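Local coordinates for protein isoaspartyl dipeptidase (Fervidobacterium islandicum, PDB 7CDH) that probably hydrolyses isoaspartyl (beta-aspartyl) dipeptides with a two-zinc centre, as an M38 metallopeptidase of the amidohydrolase family that is thought to take part in protein repair, at residues K9-P13 with K343-A347; T123-S129 with K150-E156; R201-F207 with Q234-F238. One frame throughout, in Å; residues are numbered along the deposited sequence.

Contact 1: residues K9-P13 with K343-A347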
ATOM      1  N   LYS A   9      51.751  10.544 -30.424  1.00 41.64           N
ATOM      2  CA  LYS A   9      52.186  11.240 -29.197  1.00 47.77           C
ATOM      3  C   LYS A   9      51.095  10.980 -28.168  1.00 46.54           C
ATOM      4  O   LYS A   9      49.955  11.290 -28.434  1.00 47.53           O
ATOM      5  CB  LYS A   9      52.399  12.732 -29.479  1.00 60.15           C
ATOM      6  CG  LYS A   9      53.639  13.069 -30.295  1.00 56.84           C
ATOM      7  CD  LYS A   9      53.390  14.071 -31.397  1.00 67.80           C
ATOM      8  CE  LYS A   9      54.022  13.627 -32.699  1.00 76.97           C
ATOM      9  NZ  LYS A   9      54.196  14.752 -33.641  1.00 83.35           N
ATOM     10  N   VAL A  10      51.427  10.409 -27.030  1.00 46.93           N
ATOM     11  CA  VAL A  10      50.394   9.970 -26.062  1.00 40.99           C
ATOM     12  C   VAL A  10      50.248  11.010 -24.950  1.00 46.53           C
ATOM     13  O   VAL A  10      51.280  11.384 -24.336  1.00 46.09           O
ATOM     14  CB  VAL A  10      50.781   8.600 -25.526  1.00 40.79           C
ATOM     15  CG1 VAL A  10      49.837   8.145 -24.426  1.00 48.46           C
ATOM     16  CG2 VAL A  10      50.850   7.612 -26.673  1.00 40.73           C
ATOM     17  N   PHE A  11      49.013  11.458 -24.694  1.00 44.55           N
ATOM     18  CA  PHE A  11      48.654  12.213 -23.469  1.00 42.21           C
ATOM     19  C   PHE A  11      47.823  11.296 -22.584  1.00 42.68           C
ATOM     20  O   PHE A  11      46.770  10.840 -22.999  1.00 50.64           O
ATOM     21  CB  PHE A  11      47.892  13.483 -23.800  1.00 40.53           C
ATOM     22  CG  PHE A  11      48.635  14.480 -24.639  1.00 39.65           C
ATOM     23  CD1 PHE A  11      48.808  14.286 -25.996  1.00 44.70           C
ATOM     24  CD2 PHE A  11      49.122  15.644 -24.074  1.00 46.59           C
ATOM     25  CE1 PHE A  11      49.461  15.233 -26.774  1.00 43.95           C
ATOM     26  CE2 PHE A  11      49.767  16.592 -24.851  1.00 43.34           C
ATOM     27  CZ  PHE A  11      49.941  16.382 -26.198  1.00 42.15           C
ATOM     28  N   SER A  12      48.310  11.033 -21.385  1.00 41.78           N
ATOM     29  CA  SER A  12      47.917   9.874 -20.568  1.00 43.61           C
ATOM     30  C   SER A  12      46.892  10.220 -19.475  1.00 43.02           C
ATOM     31  O   SER A  12      46.379   9.295 -18.838  1.00 38.69           O
ATOM     32  CB  SER A  12      49.177   9.258 -19.989  1.00 47.12           C
ATOM     33  OG  SER A  12      49.776  10.149 -19.040  1.00 50.47           O
ATOM     34  N   PRO A  13      46.505  11.482 -19.147  1.00 36.52           N
ATOM     35  CA  PRO A  13      46.743  12.708 -19.912  1.00 38.72           C
ATOM     36  C   PRO A  13      48.073  13.497 -19.779  1.00 43.80           C
ATOM     37  O   PRO A  13      48.303  14.374 -20.625  1.00 45.17           O
ATOM     38  CB  PRO A  13      45.605  13.606 -19.378  1.00 32.72           C
ATOM     39  CG  PRO A  13      45.458  13.224 -17.941  1.00 29.20           C
ATOM     40  CD  PRO A  13      45.693  11.741 -17.948  1.00 32.75           C
ATOM     41  N   LYS A 343      38.987   4.777 -15.513  1.00 37.39           N
ATOM     42  CA  LYS A 343      38.983   5.453 -16.831  1.00 38.47           C
ATOM     43  C   LYS A 343      39.805   6.744 -16.734  1.00 36.87           C
ATOM     44  O   LYS A 343      40.287   7.059 -15.632  1.00 43.18           O
ATOM     45  CB  LYS A 343      37.534   5.699 -17.252  1.00 39.46           C
ATOM     46  CG  LYS A 343      36.677   4.448 -17.309  1.00 41.86           C
ATOM     47  CD  LYS A 343      35.366   4.639 -18.041  1.00 42.95           C
ATOM     48  CE  LYS A 343      34.596   3.346 -18.148  1.00 43.23           C
ATOM     49  NZ  LYS A 343      35.212   2.422 -19.134  1.00 46.58           N
ATOM     50  N   GLY A 344      39.958   7.465 -17.842  1.00 34.95           N
ATOM     51  CA  GLY A 344      40.608   8.793 -17.853  1.00 42.55           C
ATOM     52  C   GLY A 344      42.139   8.731 -17.877  1.00 40.02           C
ATOM     53  O   GLY A 344      42.771   9.808 -17.983  1.00 41.85           O
ATOM     54  N   LYS A 345      42.713   7.530 -17.815  1.00 37.74           N
ATOM     55  CA  LYS A 345      44.173   7.296 -17.758  1.00 43.23           C
ATOM     56  C   LYS A 345      44.579   6.274 -18.822  1.00 40.32           C
ATOM     57  O   LYS A 345      44.047   5.159 -18.805  1.00 45.86           O
ATOM     58  CB  LYS A 345      44.584   6.828 -16.358  1.00 46.91           C
ATOM     59  CG  LYS A 345      46.049   7.048 -16.012  1.00 62.10           C
ATOM     60  CD  LYS A 345      46.276   7.583 -14.610  1.00 72.94           C
ATOM     61  CE  LYS A 345      46.161   6.521 -13.541  1.00 80.04           C
ATOM     62  NZ  LYS A 345      47.492   5.940 -13.244  1.00 87.18           N
ATOM     63  N   ILE A 346      45.525   6.627 -19.692  1.00 41.77           N
ATOM     64  CA  ILE A 346      46.237   5.625 -20.533  1.00 41.23           C
ATOM     65  C   ILE A 346      47.396   5.080 -19.715  1.00 43.19           C
ATOM     66  O   ILE A 346      48.356   5.833 -19.494  1.00 50.47           O
ATOM     67  CB  ILE A 346      46.717   6.210 -21.860  1.00 42.89           C
ATOM     68  CG1 ILE A 346      45.631   7.051 -22.528  1.00 42.74           C
ATOM     69  CG2 ILE A 346      47.211   5.069 -22.731  1.00 49.26           C
ATOM     70  CD1 ILE A 346      45.790   7.197 -24.022  1.00 42.18           C
ATOM     71  N   ALA A 347      47.284   3.827 -19.279  1.00 42.72           N
ATOM     72  CA  ALA A 347      48.213   3.167 -18.341  1.00 45.11           C
ATOM     73  C   ALA A 347      47.826   1.694 -18.187  1.00 53.28           C
ATOM     74  O   ALA A 347      46.683   1.347 -18.478  1.00 56.59           O
ATOM     75  CB  ALA A 347      48.188   3.872 -17.019  1.00 44.94           C
TER
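Ile346 lays its side chain along the loop that follows strand 8-11 and is the residue of 343-347 most covered by 9-13. Its CD1 lies 4.2 Å from Val10 CG1 and 3.9 Å from the carbonyl oxygen O of Phe11, while its CB is 4.3 Å from Ser12 CB. A branched aliphatic residue suits this place, because it can fill the space beside Val10 without presenting a polar group to a buried surface. The same residue also fixes the two backbones: Ile346 N donates a hydrogen bond of 2.9 Å to Ser12 O. That oxygen takes in addition a CA-H...O contact from Lys345 CA at 3.2 Å, so one carbonyl gathers two donors from consecutive residues. This carbonyl belongs to the cis peptide bond between Ser12 and Pro13; the ring of Pro13 meets 343-347 through CD, 3.5 Å from Gly344 O, and proline is the residue that most readily accepts a cis bond. Gly344 has a positive phi of 82°, a conformation that favours glycine. Ser12 directs its OG to Glu14 O, which satisfies the hydroxyl in a buried place. The contact ties the N-terminal strands to the loop by which the chain returns from the barrel domain, between helix 333-339 and strand 354-358. Strand 51-59 runs alongside, Leu53 touching both Val10 and Ile346, and Val10 also meets Ile16 of strand 15-17, whereas Phe11 turns from 343-347 to pack on Leu54 and Leu328.

Contact 2: residues T123-S129 with K150-E156. With ZN (zinc ion), chain L; ZN (zinc ion), chain K.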
ATOM      1  N   THR A 123      28.438   3.359 -19.729  1.00 27.90           N
ATOM      2  CA  THR A 123      27.280   4.144 -19.229  1.00 28.13           C
ATOM      3  C   THR A 123      27.067   3.883 -17.747  1.00 27.51           C
ATOM      4  O   THR A 123      27.205   2.724 -17.316  1.00 25.83           O
ATOM      5  CB  THR A 123      25.991   3.761 -19.959  1.00 26.75           C
ATOM      6  OG1 THR A 123      25.741   2.371 -19.697  1.00 25.92           O
ATOM      7  CG2 THR A 123      26.134   3.970 -21.435  1.00 27.83           C
ATOM      8  N   PHE A 124      26.651   4.925 -17.040  1.00 25.66           N
ATOM      9  CA  PHE A 124      26.199   4.859 -15.639  1.00 25.74           C
ATOM     10  C   PHE A 124      25.010   5.792 -15.553  1.00 25.88           C
ATOM     11  O   PHE A 124      24.838   6.657 -16.426  1.00 25.33           O
ATOM     12  CB  PHE A 124      27.311   5.236 -14.658  1.00 27.49           C
ATOM     13  CG  PHE A 124      28.579   4.460 -14.899  1.00 28.60           C
ATOM     14  CD1 PHE A 124      29.495   4.889 -15.834  1.00 27.36           C
ATOM     15  CD2 PHE A 124      28.796   3.244 -14.269  1.00 30.15           C
ATOM     16  CE1 PHE A 124      30.601   4.113 -16.148  1.00 29.72           C
ATOM     17  CE2 PHE A 124      29.949   2.515 -14.512  1.00 27.96           C
ATOM     18  CZ  PHE A 124      30.836   2.937 -15.469  1.00 28.96           C
ATOM     19  N   ILE A 125      24.196   5.616 -14.526  1.00 25.56           N
ATOM     20  CA  ILE A 125      22.997   6.468 -14.393  1.00 26.86           C
ATOM     21  C   ILE A 125      22.940   6.940 -12.951  1.00 26.05           C
ATOM     22  O   ILE A 125      23.520   6.300 -12.093  1.00 26.48           O
ATOM     23  CB  ILE A 125      21.742   5.696 -14.851  1.00 27.39           C
ATOM     24  CG1 ILE A 125      21.410   4.519 -13.941  1.00 26.32           C
ATOM     25  CG2 ILE A 125      21.914   5.221 -16.290  1.00 28.63           C
ATOM     26  CD1 ILE A 125      20.058   3.942 -14.196  1.00 27.64           C
ATOM     27  N   TYR A 126      22.236   8.027 -12.742  1.00 27.55           N
ATOM     28  CA  TYR A 126      21.648   8.412 -11.452  1.00 29.17           C
ATOM     29  C   TYR A 126      20.240   7.828 -11.341  1.00 26.14           C
ATOM     30  O   TYR A 126      19.570   7.620 -12.348  1.00 28.08           O
ATOM     31  CB  TYR A 126      21.553   9.931 -11.387  1.00 33.20           C
ATOM     32  CG  TYR A 126      22.863  10.671 -11.440  1.00 36.48           C
ATOM     33  CD1 TYR A 126      23.565  10.926 -10.288  1.00 43.88           C
ATOM     34  CD2 TYR A 126      23.360  11.187 -12.616  1.00 37.70           C
ATOM     35  CE1 TYR A 126      24.733  11.668 -10.303  1.00 46.60           C
ATOM     36  CE2 TYR A 126      24.522  11.930 -12.654  1.00 39.17           C
ATOM     37  CZ  TYR A 126      25.207  12.175 -11.488  1.00 40.52           C
ATOM     38  OH  TYR A 126      26.343  12.906 -11.464  1.00 40.58           O
ATOM     39  N   THR A 127      19.799   7.640 -10.110  1.00 27.05           N
ATOM     40  CA  THR A 127      18.384   7.486  -9.734  1.00 27.70           C
ATOM     41  C   THR A 127      17.893   8.873  -9.376  1.00 28.96           C
ATOM     42  O   THR A 127      18.705   9.809  -9.420  1.00 30.77           O
ATOM     43  CB  THR A 127      18.188   6.462  -8.623  1.00 29.74           C
ATOM     44  OG1 THR A 127      16.777   6.492  -8.489  1.00 32.61           O
ATOM     45  CG2 THR A 127      18.851   6.797  -7.305  1.00 32.98           C
ATOM     46  N   GLY A 128      16.609   9.021  -9.077  1.00 28.49           N
ATOM     47  CA  GLY A 128      16.013  10.350  -8.822  1.00 24.87           C
ATOM     48  C   GLY A 128      15.886  11.186 -10.077  1.00 25.76           C
ATOM     49  O   GLY A 128      16.103  10.658 -11.187  1.00 26.63           O
ATOM     50  N   SER A 129      15.575  12.472  -9.885  1.00 26.19           N
ATOM     51  CA  SER A 129      15.363  13.525 -10.910  1.00 25.84           C
ATOM     52  C   SER A 129      15.407  14.863 -10.159  1.00 26.74           C
ATOM     53  O   SER A 129      15.827  14.848  -8.970  1.00 30.79           O
ATOM     54  CB  SER A 129      14.033  13.326 -11.653  1.00 30.43           C
ATOM     55  OG  SER A 129      12.881  13.560 -10.803  1.00 29.83           O
ATOM     56  N   LYS A 150      24.414  -0.051 -12.482  1.00 32.68           N
ATOM     57  CA  LYS A 150      24.749   1.226 -13.159  1.00 29.29           C
ATOM     58  C   LYS A 150      24.422   2.449 -12.289  1.00 26.56           C
ATOM     59  O   LYS A 150      24.898   3.535 -12.643  1.00 23.00           O
ATOM     60  CB  LYS A 150      24.032   1.314 -14.507  1.00 31.36           C
ATOM     61  CG  LYS A 150      24.666   0.473 -15.611  1.00 33.16           C
ATOM     62  CD  LYS A 150      24.162   0.820 -16.986  1.00 33.88           C
ATOM     63  CE  LYS A 150      24.648  -0.141 -18.039  1.00 34.85           C
ATOM     64  NZ  LYS A 150      26.112  -0.050 -18.211  1.00 36.49           N
ATOM     65  N   VAL A 151      23.573   2.345 -11.261  1.00 25.53           N
ATOM     66  CA  VAL A 151      23.198   3.549 -10.453  1.00 25.28           C
ATOM     67  C   VAL A 151      24.432   4.003  -9.641  1.00 27.23           C
ATOM     68  O   VAL A 151      24.967   3.176  -8.857  1.00 25.82           O
ATOM     69  CB  VAL A 151      21.988   3.251  -9.560  1.00 25.38           C
ATOM     70  CG1 VAL A 151      21.719   4.371  -8.579  1.00 26.01           C
ATOM     71  CG2 VAL A 151      20.756   2.968 -10.389  1.00 26.34           C
ATOM     72  N   ILE A 152      24.937   5.228  -9.861  1.00 26.85           N
ATOM     73  CA  ILE A 152      26.176   5.710  -9.174  1.00 29.20           C
ATOM     74  C   ILE A 152      25.852   6.876  -8.235  1.00 28.76           C
ATOM     75  O   ILE A 152      26.785   7.434  -7.648  1.00 29.70           O
ATOM     76  CB  ILE A 152      27.314   6.043 -10.161  1.00 30.17           C
ATOM     77  CG1 ILE A 152      26.906   6.979 -11.299  1.00 28.01           C
ATOM     78  CG2 ILE A 152      27.886   4.747 -10.704  1.00 31.44           C
ATOM     79  CD1 ILE A 152      26.101   8.172 -10.875  1.00 28.21           C
ATOM     80  N   GLY A 153      24.579   7.203  -8.059  1.00 28.69           N
ATOM     81  CA  GLY A 153      24.183   8.400  -7.307  1.00 28.23           C
ATOM     82  C   GLY A 153      22.741   8.783  -7.538  1.00 28.35           C
ATOM     83  O   GLY A 153      22.013   8.012  -8.156  1.00 30.19           O
ATOM     84  N   VAL A 154      22.353   9.913  -6.972  1.00 27.21           N
ATOM     85  CA  VAL A 154      21.017  10.521  -7.130  1.00 27.03           C
ATOM     86  C   VAL A 154      21.233  11.883  -7.760  1.00 27.67           C
ATOM     87  O   VAL A 154      22.226  12.517  -7.455  1.00 30.26           O
ATOM     88  CB  VAL A 154      20.279  10.641  -5.795  1.00 29.34           C
ATOM     89  CG1 VAL A 154      21.010  11.581  -4.844  1.00 30.98           C
ATOM     90  CG2 VAL A 154      18.823  11.075  -6.006  1.00 28.42           C
ATOM     91  N   GLY A 155      20.354  12.268  -8.664  1.00 29.59           N
ATOM     92  CA  GLY A 155      20.517  13.482  -9.458  1.00 30.88           C
ATOM     93  C   GLY A 155      19.541  13.495 -10.620  1.00 31.89           C
ATOM     94  O   GLY A 155      18.947  12.466 -10.916  1.00 29.87           O
ATOM     95  N   GLU A 156      19.381  14.677 -11.233  1.00 33.67           N
ATOM     96  CA  GLU A 156      19.999  15.876 -10.699  1.00 38.59           C
ATOM     97  C   GLU A 156      18.964  16.605  -9.824  1.00 38.32           C
ATOM     98  O   GLU A 156      17.951  17.047 -10.345  1.00 45.83           O
ATOM     99  CB  GLU A 156      20.603  16.746 -11.805  1.00 41.07           C
ATOM    100  CG  GLU A 156      19.729  16.919 -13.011  1.00 44.05           C
ATOM    101  CD  GLU A 156      20.107  17.999 -14.016  1.00 43.73           C
ATOM    102  OE1 GLU A 156      20.775  19.033 -13.661  1.00 36.91           O
ATOM    103  OE2 GLU A 156      19.770  17.764 -15.201  1.00 54.03           O
TER
HETATM  104 ZN    ZN L 411      20.783  18.505 -16.816  1.00 44.23          ZN
HETATM  105 ZN    ZN K 410      20.437  20.960 -14.766  1.00 50.84          ZN
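Thr123 takes two hydrogen bonds from Lys150 NZ, to its OG1 (2.9 Å) and its backbone O (3.1 Å); OG1 is also hydrogen-bonded to Ala113 O, and a salt bridge to Glu117 balances the lysine's charge. Phe124 rests its CB on Ile152 CG1 at 3.8 Å. With Ile125 the parallel backbone pairing begins, as Ile125 N bonds to Lys150 O (2.9 Å) and Ile125 O receives Ile152 N (2.9 Å); its CG1 packs on Val151 CG2 at 3.9 Å, on the face it shares with Thr127 and Val154. Tyr126 points to the other face, and Ile152 CD1 sits over its ring 3.9 Å from the centroid, a CH-pi contact. Gly153 and Gly155 suit the space beside this ring, where a CB would be tight against Tyr126 CD1. Thr127 resumes the pairing one residue out of step, a beta bulge: Thr127 N bonds to Gly153 O (3.0 Å) and Gly155 N to Thr127 O (3.1 Å). Thr127 OG1 is hydrogen-bonded to Asp144 OD2. At Gly128 phi is positive and a CB would strike Val154 CG2. Ser129 runs beside Glu156, whose carboxylate bridges the metals, OE2 2.0 Å from the chain L zinc and OE1 2.2 Å from the chain K zinc; His61, His63 and Asp285 complete the protein ligands of the former, His195 and His224 those of the latter. The strands belong to a beta-alpha-beta unit of the TIM barrel, joined through helix 141-147; in the sheet the pair is flanked by strand 90-95 beside 122-127 and strand 191-196 beside 151-159, with helix 106-118 covering Ile125.

Contact 3: residues R201-F207 with Q234-F238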
ATOM      1  N   ARG A 201      20.178  31.916  -3.130  1.00 43.39           N
ATOM      2  CA  ARG A 201      20.743  30.954  -2.154  1.00 39.78           C
ATOM      3  C   ARG A 201      21.911  30.160  -2.764  1.00 38.00           C
ATOM      4  O   ARG A 201      22.709  29.646  -1.992  1.00 45.16           O
ATOM      5  CB  ARG A 201      19.630  30.041  -1.642  1.00 46.62           C
ATOM      6  CG  ARG A 201      18.666  30.712  -0.670  1.00 52.70           C
ATOM      7  CD  ARG A 201      17.458  29.853  -0.322  1.00 57.84           C
ATOM      8  NE  ARG A 201      16.597  29.636  -1.486  1.00 66.46           N
ATOM      9  CZ  ARG A 201      15.442  28.962  -1.493  1.00 66.59           C
ATOM     10  NH1 ARG A 201      14.977  28.438  -0.371  1.00 63.07           N
ATOM     11  NH2 ARG A 201      14.750  28.825  -2.620  1.00 62.78           N
ATOM     12  N   GLY A 202      22.050  30.054  -4.084  1.00 35.11           N
ATOM     13  CA  GLY A 202      23.156  29.291  -4.712  1.00 32.96           C
ATOM     14  C   GLY A 202      23.374  27.935  -4.040  1.00 35.65           C
ATOM     15  O   GLY A 202      22.394  27.214  -3.889  1.00 36.03           O
ATOM     16  N   ILE A 203      24.612  27.621  -3.620  1.00 39.25           N
ATOM     17  CA  ILE A 203      25.011  26.358  -2.956  1.00 35.41           C
ATOM     18  C   ILE A 203      25.161  26.528  -1.433  1.00 37.95           C
ATOM     19  O   ILE A 203      25.913  25.740  -0.832  1.00 40.09           O
ATOM     20  CB  ILE A 203      26.268  25.756  -3.601  1.00 39.47           C
ATOM     21  CG1 ILE A 203      27.498  26.668  -3.542  1.00 40.73           C
ATOM     22  CG2 ILE A 203      25.957  25.292  -5.026  1.00 41.21           C
ATOM     23  CD1 ILE A 203      28.821  25.947  -3.893  1.00 36.29           C
ATOM     24  N   GLU A 204      24.380  27.406  -0.805  1.00 37.56           N
ATOM     25  CA  GLU A 204      24.184  27.482   0.676  1.00 44.31           C
ATOM     26  C   GLU A 204      24.081  26.070   1.305  1.00 44.37           C
ATOM     27  O   GLU A 204      24.851  25.723   2.218  1.00 41.81           O
ATOM     28  CB  GLU A 204      22.903  28.266   0.945  1.00 52.52           C
ATOM     29  CG  GLU A 204      22.910  29.170   2.155  1.00 72.76           C
ATOM     30  CD  GLU A 204      21.832  30.251   2.023  1.00 89.53           C
ATOM     31  OE1 GLU A 204      22.166  31.401   1.568  1.00 87.99           O
ATOM     32  OE2 GLU A 204      20.645  29.934   2.314  1.00 76.74           O
ATOM     33  N   TYR A 205      23.129  25.256   0.872  1.00 43.81           N
ATOM     34  CA  TYR A 205      22.870  23.924   1.470  1.00 39.94           C
ATOM     35  C   TYR A 205      24.137  23.071   1.467  1.00 36.96           C
ATOM     36  O   TYR A 205      24.283  22.266   2.399  1.00 38.71           O
ATOM     37  CB  TYR A 205      21.786  23.198   0.676  1.00 43.18           C
ATOM     38  CG  TYR A 205      20.378  23.658   0.929  1.00 43.05           C
ATOM     39  CD1 TYR A 205      20.034  24.450   2.014  1.00 42.89           C
ATOM     40  CD2 TYR A 205      19.370  23.222   0.097  1.00 48.86           C
ATOM     41  CE1 TYR A 205      18.719  24.818   2.252  1.00 44.36           C
ATOM     42  CE2 TYR A 205      18.053  23.579   0.320  1.00 52.78           C
ATOM     43  CZ  TYR A 205      17.723  24.373   1.400  1.00 47.73           C
ATOM     44  OH  TYR A 205      16.413  24.683   1.573  1.00 43.48           O
ATOM     45  N   LEU A 206      24.997  23.201   0.449  1.00 35.32           N
ATOM     46  CA  LEU A 206      26.217  22.353   0.333  1.00 38.93           C
ATOM     47  C   LEU A 206      27.192  22.716   1.463  1.00 38.49           C
ATOM     48  O   LEU A 206      27.745  21.781   2.106  1.00 38.08           O
ATOM     49  CB  LEU A 206      26.837  22.463  -1.063  1.00 37.99           C
ATOM     50  CG  LEU A 206      26.225  21.541  -2.120  1.00 39.34           C
ATOM     51  CD1 LEU A 206      24.774  21.877  -2.390  1.00 41.54           C
ATOM     52  CD2 LEU A 206      26.996  21.615  -3.424  1.00 41.07           C
ATOM     53  N   PHE A 207      27.332  24.007   1.744  1.00 36.40           N
ATOM     54  CA  PHE A 207      28.151  24.538   2.858  1.00 39.39           C
ATOM     55  C   PHE A 207      27.513  24.108   4.179  1.00 41.15           C
ATOM     56  O   PHE A 207      28.287  23.696   5.093  1.00 43.16           O
ATOM     57  CB  PHE A 207      28.328  26.054   2.731  1.00 41.02           C
ATOM     58  CG  PHE A 207      29.292  26.451   1.637  1.00 42.66           C
ATOM     59  CD1 PHE A 207      30.621  26.072   1.696  1.00 44.11           C
ATOM     60  CD2 PHE A 207      28.879  27.201   0.553  1.00 43.69           C
ATOM     61  CE1 PHE A 207      31.506  26.430   0.692  1.00 45.01           C
ATOM     62  CE2 PHE A 207      29.769  27.567  -0.442  1.00 44.07           C
ATOM     63  CZ  PHE A 207      31.076  27.160  -0.382  1.00 41.63           C
ATOM     64  N   GLN A 234      31.493  31.273  -5.527  1.00 42.92           N
ATOM     65  CA  GLN A 234      31.012  30.325  -4.477  1.00 40.11           C
ATOM     66  C   GLN A 234      31.594  28.925  -4.776  1.00 40.12           C
ATOM     67  O   GLN A 234      32.023  28.195  -3.827  1.00 36.99           O
ATOM     68  CB  GLN A 234      29.486  30.315  -4.410  1.00 45.72           C
ATOM     69  CG  GLN A 234      28.819  31.152  -3.313  1.00 52.42           C
ATOM     70  CD  GLN A 234      27.518  30.514  -2.808  1.00 68.32           C
ATOM     71  OE1 GLN A 234      26.602  30.123  -3.563  1.00 47.65           O
ATOM     72  NE2 GLN A 234      27.418  30.366  -1.489  1.00 65.98           N
ATOM     73  N   GLY A 235      31.668  28.544  -6.054  1.00 36.33           N
ATOM     74  CA  GLY A 235      32.260  27.260  -6.481  1.00 37.82           C
ATOM     75  C   GLY A 235      33.726  27.115  -6.100  1.00 40.39           C
ATOM     76  O   GLY A 235      34.123  26.019  -5.602  1.00 35.77           O
ATOM     77  N   LEU A 236      34.545  28.147  -6.342  1.00 41.97           N
ATOM     78  CA  LEU A 236      35.993  28.096  -5.988  1.00 39.49           C
ATOM     79  C   LEU A 236      36.154  28.042  -4.470  1.00 36.67           C
ATOM     80  O   LEU A 236      37.070  27.361  -4.005  1.00 37.04           O
ATOM     81  CB  LEU A 236      36.743  29.287  -6.575  1.00 41.07           C
ATOM     82  CG  LEU A 236      36.835  29.306  -8.093  1.00 44.15           C
ATOM     83  CD1 LEU A 236      37.584  30.536  -8.561  1.00 46.75           C
ATOM     84  CD2 LEU A 236      37.474  28.034  -8.617  1.00 43.72           C
ATOM     85  N   GLU A 237      35.262  28.650  -3.706  1.00 37.78           N
ATOM     86  CA  GLU A 237      35.353  28.505  -2.237  1.00 42.89           C
ATOM     87  C   GLU A 237      35.083  27.038  -1.883  1.00 44.17           C
ATOM     88  O   GLU A 237      35.787  26.499  -0.981  1.00 46.34           O
ATOM     89  CB  GLU A 237      34.433  29.473  -1.502  1.00 50.06           C
ATOM     90  CG  GLU A 237      34.598  29.349   0.014  1.00 69.75           C
ATOM     91  CD  GLU A 237      36.042  29.400   0.520  1.00 76.18           C
ATOM     92  OE1 GLU A 237      36.395  28.552   1.417  1.00 62.98           O
ATOM     93  OE2 GLU A 237      36.822  30.274  -0.012  1.00 72.22           O
ATOM     94  N   PHE A 238      34.158  26.393  -2.608  1.00 41.01           N
ATOM     95  CA  PHE A 238      33.778  24.973  -2.395  1.00 36.63           C
ATOM     96  C   PHE A 238      34.959  24.075  -2.786  1.00 36.40           C
ATOM     97  O   PHE A 238      35.255  23.119  -2.022  1.00 41.46           O
ATOM     98  CB  PHE A 238      32.475  24.666  -3.149  1.00 37.51           C
ATOM     99  CG  PHE A 238      31.931  23.278  -2.964  1.00 30.50           C
ATOM    100  CD1 PHE A 238      31.312  22.921  -1.787  1.00 31.05           C
ATOM    101  CD2 PHE A 238      32.047  22.334  -3.965  1.00 31.91           C
ATOM    102  CE1 PHE A 238      30.814  21.644  -1.614  1.00 32.61           C
ATOM    103  CE2 PHE A 238      31.554  21.049  -3.788  1.00 32.92           C
ATOM    104  CZ  PHE A 238      30.909  20.716  -2.621  1.00 32.56           C
TER
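Phe207 is the most covered bump of 201-207, its ring pushed edge-on against helix 229-240: CZ lies 3.7 Å from Gln234 O, 4.2 Å from Glu237 CG and 4.0 Å from Phe238 CB, in a hollow formed by these three residues. In return Phe238 fits against a hollow lined by Ile203 and Leu206, with Ile203 CD1 3.9 Å from Phe238 CB, Leu206 CD2 4.1 Å from Phe238 CZ, and Phe207 CE1 at the edge of its ring. The two helices belong to the outer layer of the TIM barrel, following strands 191-196 and 220-223, and Pro222 of the latter strand underlies Ile203, Leu206 and Phe238. Gln234 reaches the type II' turn 201-204, where its OE1 accepts a 3.2 Å hydrogen bond from Ile203 N, the N-cap residue. Gly202 CA lies 3.7 Å from Gln234 OE1; its positive phi favours glycine, and a CB there would clash with that oxygen. Arg201 turns away to a salt bridge with Glu214 of the second subunit.

How the contacts relate
Contacts 2 and 3 follow one another along the chain, and both are nested inside the long loop closed by contact 1. Contact 2 supplies a ligand of both zinc ions, whereas in contact 3 the side chain of Ile203 lies about 12 Å from a zinc, in the helical layer outside the strands. The centres of contacts 2 and 3 are about 22 Å apart, with nearest atoms about 11 Å apart. Contact 1 reaches the same sheet as contact 2 but on the opposite side of the chain's centre, with centres about 26 Å apart and nearest atoms about 5 Å. Contacts 1 and 3 are the most distant pair, their centres about 32 Å apart.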